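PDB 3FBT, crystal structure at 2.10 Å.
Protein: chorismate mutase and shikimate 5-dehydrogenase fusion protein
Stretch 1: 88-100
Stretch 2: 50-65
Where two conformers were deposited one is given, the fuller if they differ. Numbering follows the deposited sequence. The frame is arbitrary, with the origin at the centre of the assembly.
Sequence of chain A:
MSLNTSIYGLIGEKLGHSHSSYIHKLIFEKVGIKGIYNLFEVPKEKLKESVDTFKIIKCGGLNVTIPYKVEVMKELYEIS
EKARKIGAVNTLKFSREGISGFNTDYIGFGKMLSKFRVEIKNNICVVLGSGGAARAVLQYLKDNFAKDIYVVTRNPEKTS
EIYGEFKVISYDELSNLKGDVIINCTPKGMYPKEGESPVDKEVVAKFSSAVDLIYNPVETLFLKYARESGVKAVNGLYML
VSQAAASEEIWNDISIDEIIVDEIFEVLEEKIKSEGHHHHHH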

# COMPACT_ATOMS: atom_id res chain seq x y z
N ALA A 88 -24.66 4.45 -6.64
CA ALA A 88 -23.45 4.81 -5.88
C ALA A 88 -22.65 3.54 -5.67
O ALA A 88 -23.19 2.46 -5.47
CB ALA A 88 -23.82 5.43 -4.49
N VAL A 89 -21.35 3.70 -5.69
CA VAL A 89 -20.47 2.54 -5.56
C VAL A 89 -19.70 2.75 -4.32
O VAL A 89 -19.14 3.85 -4.13
CB VAL A 89 -19.56 2.44 -6.84
CG1 VAL A 89 -18.31 1.66 -6.56
CG2 VAL A 89 -20.40 1.80 -8.00
N ASN A 90 -19.65 1.77 -3.41
CA ASN A 90 -18.69 1.97 -2.29
C ASN A 90 -17.57 0.95 -2.29
O ASN A 90 -16.79 0.94 -1.35
CB ASN A 90 -19.37 1.91 -0.91
CG ASN A 90 -19.73 0.51 -0.56
OD1 ASN A 90 -19.90 -0.30 -1.46
ND2 ASN A 90 -19.82 0.17 0.73
N THR A 91 -17.48 0.07 -3.30
CA THR A 91 -16.48 -1.02 -3.29
C THR A 91 -15.90 -1.21 -4.72
O THR A 91 -16.68 -1.27 -5.69
CB THR A 91 -17.12 -2.38 -2.88
OG1 THR A 91 -17.70 -2.30 -1.57
CG2 THR A 91 -16.12 -3.56 -2.96
N LEU A 92 -14.57 -1.27 -4.86
CA LEU A 92 -13.93 -1.38 -6.16
C LEU A 92 -13.11 -2.66 -6.21
O LEU A 92 -12.39 -2.93 -5.30
CB LEU A 92 -13.05 -0.19 -6.46
CG LEU A 92 -13.65 1.20 -6.17
CD1 LEU A 92 -12.61 2.22 -6.56
CD2 LEU A 92 -14.88 1.43 -7.03
N LYS A 93 -13.33 -3.46 -7.23
CA LYS A 93 -12.58 -4.69 -7.48
C LYS A 93 -11.64 -4.45 -8.66
O LYS A 93 -12.05 -3.95 -9.71
CB LYS A 93 -13.54 -5.80 -7.87
CG LYS A 93 -12.89 -7.24 -7.97
CD LYS A 93 -13.96 -8.25 -8.54
CE LYS A 93 -13.43 -9.71 -8.73
NZ LYS A 93 -12.62 -10.05 -7.49
N PHE A 94 -10.37 -4.74 -8.46
CA PHE A 94 -9.38 -4.53 -9.51
C PHE A 94 -9.21 -5.84 -10.22
O PHE A 94 -9.08 -6.89 -9.59
CB PHE A 94 -8.06 -4.10 -8.88
CG PHE A 94 -8.12 -2.70 -8.32
CD1 PHE A 94 -7.75 -1.62 -9.11
CD2 PHE A 94 -8.65 -2.47 -7.07
CE1 PHE A 94 -7.83 -0.32 -8.65
CE2 PHE A 94 -8.76 -1.16 -6.57
CZ PHE A 94 -8.37 -0.07 -7.34
N SER A 95 -9.21 -5.84 -11.54
CA SER A 95 -8.76 -7.08 -12.20
C SER A 95 -8.03 -6.73 -13.49
O SER A 95 -7.79 -5.58 -13.75
CB SER A 95 -9.93 -8.04 -12.42
OG SER A 95 -10.67 -7.57 -13.52
N ARG A 96 -7.70 -7.74 -14.30
CA ARG A 96 -7.12 -7.53 -15.67
C ARG A 96 -7.77 -6.44 -16.52
O ARG A 96 -7.12 -5.50 -16.97
CB ARG A 96 -7.16 -8.85 -16.46
N GLU A 97 -9.06 -6.55 -16.76
CA GLU A 97 -9.72 -5.48 -17.50
C GLU A 97 -9.49 -4.06 -16.92
O GLU A 97 -9.31 -3.09 -17.66
CB GLU A 97 -11.22 -5.74 -17.60
CG GLU A 97 -11.63 -7.20 -17.74
CD GLU A 97 -13.07 -7.33 -18.23
OE1 GLU A 97 -13.62 -6.30 -18.73
OE2 GLU A 97 -13.66 -8.44 -18.14
N GLY A 98 -9.47 -3.93 -15.59
CA GLY A 98 -9.55 -2.59 -14.98
C GLY A 98 -10.37 -2.66 -13.68
O GLY A 98 -10.25 -3.61 -12.94
N ILE A 99 -11.20 -1.67 -13.40
CA ILE A 99 -11.80 -1.60 -12.07
C ILE A 99 -13.31 -1.77 -12.22
O ILE A 99 -13.93 -1.19 -13.08
CB ILE A 99 -11.46 -0.27 -11.40
CG1 ILE A 99 -9.97 0.01 -11.55
CG2 ILE A 99 -11.81 -0.25 -9.89
CD1 ILE A 99 -9.68 1.48 -11.56
N SER A 100 -13.91 -2.62 -11.41
CA SER A 100 -15.35 -2.62 -11.46
C SER A 100 -15.93 -2.33 -10.05
O SER A 100 -15.19 -2.29 -9.03
CB SER A 100 -15.88 -3.94 -11.99
OG SER A 100 -15.38 -4.91 -11.16
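Stretch 2 50-65: SVDTFKIIKCGGLNVT

Stretch 2 meets stretch 1 mainly as a helix, 50-56, passing over the strand 91-94 at a crossing angle of -42° with 9.9 Å between axes, and, after a turn that adds Cys59, as a strand through Leu62, Asn63 and Val64 that runs antiparallel beside it, at 160°. The register is fixed by Leu92 opposite Leu62, with Leu92 N to Leu62 O at 2.8 Å and a weak return bond from Leu62 N to Leu92 O at 3.4 Å; Val64 N donates to Asn90 O at 2.9 Å. Thr91 and Asn63, the non-hydrogen-bonded pair, share the other face of the sheet.

The main bump is Phe94. Its ring lies in a hollow built by the helix, the turn and Leu62 of the strand: Cys59 CB lies over one face, 3.9 Å from the ring centroid, as a CH-pi contact, Leu62 CG meets the edge at 4.0 Å from Phe94 CE2, and Phe54 CB packs 3.8 Å from Phe94 CZ. Gly61 adopts backbone angles that suit glycine, and its CA lies 4.0 Å from Phe94 CD2. Beyond, Ile99 CD1 presses tightly on Val51 CG1 at 3.1 Å, while the aliphatic part of Lys55 lies along the hairpin, its CD 3.4 Å from Gly98 CA. Within the sheet, Leu92 CG fits against Val64 CG2 at 3.4 Å.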

# COMPACT_ATOMS: atom_id res chain seq x y z
N SER A 50 -5.20 8.89 -9.06
CA SER A 50 -4.92 7.91 -8.00
C SER A 50 -5.47 6.53 -8.26
O SER A 50 -4.81 5.51 -8.04
CB SER A 50 -5.43 8.38 -6.63
OG SER A 50 -5.37 9.77 -6.62
N VAL A 51 -6.74 6.46 -8.64
CA VAL A 51 -7.32 5.19 -9.00
C VAL A 51 -6.43 4.49 -10.11
O VAL A 51 -6.19 3.30 -10.04
CB VAL A 51 -8.84 5.43 -9.45
CG1 VAL A 51 -9.40 4.33 -10.25
CG2 VAL A 51 -9.76 5.71 -8.20
N ASP A 52 -5.94 5.23 -11.11
CA ASP A 52 -5.12 4.64 -12.17
C ASP A 52 -3.86 4.03 -11.53
O ASP A 52 -3.42 2.92 -11.85
CB ASP A 52 -4.70 5.70 -13.21
CG ASP A 52 -5.85 6.14 -14.16
OD1 ASP A 52 -6.90 5.46 -14.26
OD2 ASP A 52 -5.70 7.20 -14.84
N THR A 53 -3.26 4.76 -10.59
CA THR A 53 -2.08 4.19 -9.95
C THR A 53 -2.45 2.97 -9.15
O THR A 53 -1.73 1.97 -9.15
CB THR A 53 -1.37 5.18 -9.03
OG1 THR A 53 -0.97 6.32 -9.79
CG2 THR A 53 -0.20 4.50 -8.41
N PHE A 54 -3.58 3.01 -8.45
CA PHE A 54 -3.93 1.80 -7.70
C PHE A 54 -4.04 0.61 -8.64
O PHE A 54 -3.64 -0.53 -8.35
CB PHE A 54 -5.25 1.99 -6.92
CG PHE A 54 -5.07 2.80 -5.64
CD1 PHE A 54 -4.33 2.29 -4.60
CD2 PHE A 54 -5.64 4.07 -5.51
CE1 PHE A 54 -4.14 3.05 -3.43
CE2 PHE A 54 -5.43 4.83 -4.35
CZ PHE A 54 -4.68 4.32 -3.31
N LYS A 55 -4.59 0.85 -9.80
CA LYS A 55 -4.73 -0.27 -10.70
C LYS A 55 -3.29 -0.74 -11.10
O LYS A 55 -2.98 -1.93 -11.10
CB LYS A 55 -5.57 0.19 -11.90
CG LYS A 55 -6.32 -0.93 -12.59
CD LYS A 55 -7.36 -0.37 -13.61
CE LYS A 55 -6.94 0.97 -14.20
NZ LYS A 55 -7.96 1.49 -15.18
N ILE A 56 -2.40 0.22 -11.33
CA ILE A 56 -0.99 -0.08 -11.68
C ILE A 56 -0.17 -0.81 -10.61
O ILE A 56 0.52 -1.76 -10.89
CB ILE A 56 -0.25 1.14 -12.21
CG1 ILE A 56 -0.86 1.58 -13.56
CG2 ILE A 56 1.19 0.80 -12.43
CD1 ILE A 56 -0.55 3.06 -13.88
N ILE A 57 -0.30 -0.43 -9.37
CA ILE A 57 0.38 -1.21 -8.34
C ILE A 57 -0.40 -2.44 -7.89
O ILE A 57 -0.04 -3.06 -6.94
CB ILE A 57 0.71 -0.34 -7.16
CG1 ILE A 57 -0.54 0.04 -6.35
CG2 ILE A 57 1.40 0.93 -7.66
CD1 ILE A 57 -0.19 0.93 -5.21
N LYS A 58 -1.45 -2.81 -8.59
CA LYS A 58 -2.21 -4.04 -8.26
C LYS A 58 -2.87 -4.01 -6.88
O LYS A 58 -2.81 -4.98 -6.15
CB LYS A 58 -1.27 -5.26 -8.32
CG LYS A 58 -0.42 -5.21 -9.58
CD LYS A 58 -1.16 -6.03 -10.62
CE LYS A 58 -0.85 -7.48 -10.34
NZ LYS A 58 0.59 -7.72 -10.68
N CYS A 59 -3.39 -2.86 -6.50
CA CYS A 59 -4.23 -2.76 -5.29
C CYS A 59 -5.11 -3.97 -5.08
O CYS A 59 -5.81 -4.42 -6.01
CB CYS A 59 -5.13 -1.54 -5.48
SG CYS A 59 -6.13 -1.22 -4.08
N GLY A 60 -5.16 -4.52 -3.88
CA GLY A 60 -6.06 -5.67 -3.65
C GLY A 60 -7.59 -5.35 -3.71
O GLY A 60 -8.43 -6.27 -3.86
N GLY A 61 -7.95 -4.10 -3.48
CA GLY A 61 -9.37 -3.71 -3.34
C GLY A 61 -9.50 -2.46 -2.52
O GLY A 61 -8.69 -2.25 -1.64
N LEU A 62 -10.44 -1.58 -2.90
CA LEU A 62 -10.71 -0.27 -2.21
C LEU A 62 -12.17 -0.09 -1.83
O LEU A 62 -13.07 -0.39 -2.61
CB LEU A 62 -10.39 0.95 -3.11
CG LEU A 62 -8.93 1.30 -3.45
CD1 LEU A 62 -8.72 2.61 -4.31
CD2 LEU A 62 -8.19 1.42 -2.16
N ASN A 63 -12.44 0.38 -0.63
CA ASN A 63 -13.72 0.98 -0.35
C ASN A 63 -13.69 2.48 -0.77
O ASN A 63 -12.63 3.12 -0.81
CB ASN A 63 -14.06 0.84 1.12
CG ASN A 63 -14.43 -0.59 1.52
OD1 ASN A 63 -13.91 -1.12 2.47
ND2 ASN A 63 -15.33 -1.18 0.81
N VAL A 64 -14.84 3.01 -1.12
CA VAL A 64 -14.94 4.41 -1.54
C VAL A 64 -15.95 5.07 -0.62
O VAL A 64 -16.99 4.53 -0.39
CB VAL A 64 -15.51 4.52 -2.90
CG1 VAL A 64 -15.55 5.99 -3.32
CG2 VAL A 64 -14.66 3.64 -3.97
N THR A 65 -15.65 6.24 -0.10
CA THR A 65 -16.66 7.02 0.67
C THR A 65 -16.83 8.42 0.05
O THR A 65 -16.54 8.63 -1.14
CB THR A 65 -16.28 7.11 2.16
OG1 THR A 65 -17.38 7.59 2.97
CG2 THR A 65 -15.04 8.01 2.34
O HOH W 1 -10.03 -6.24 -6.16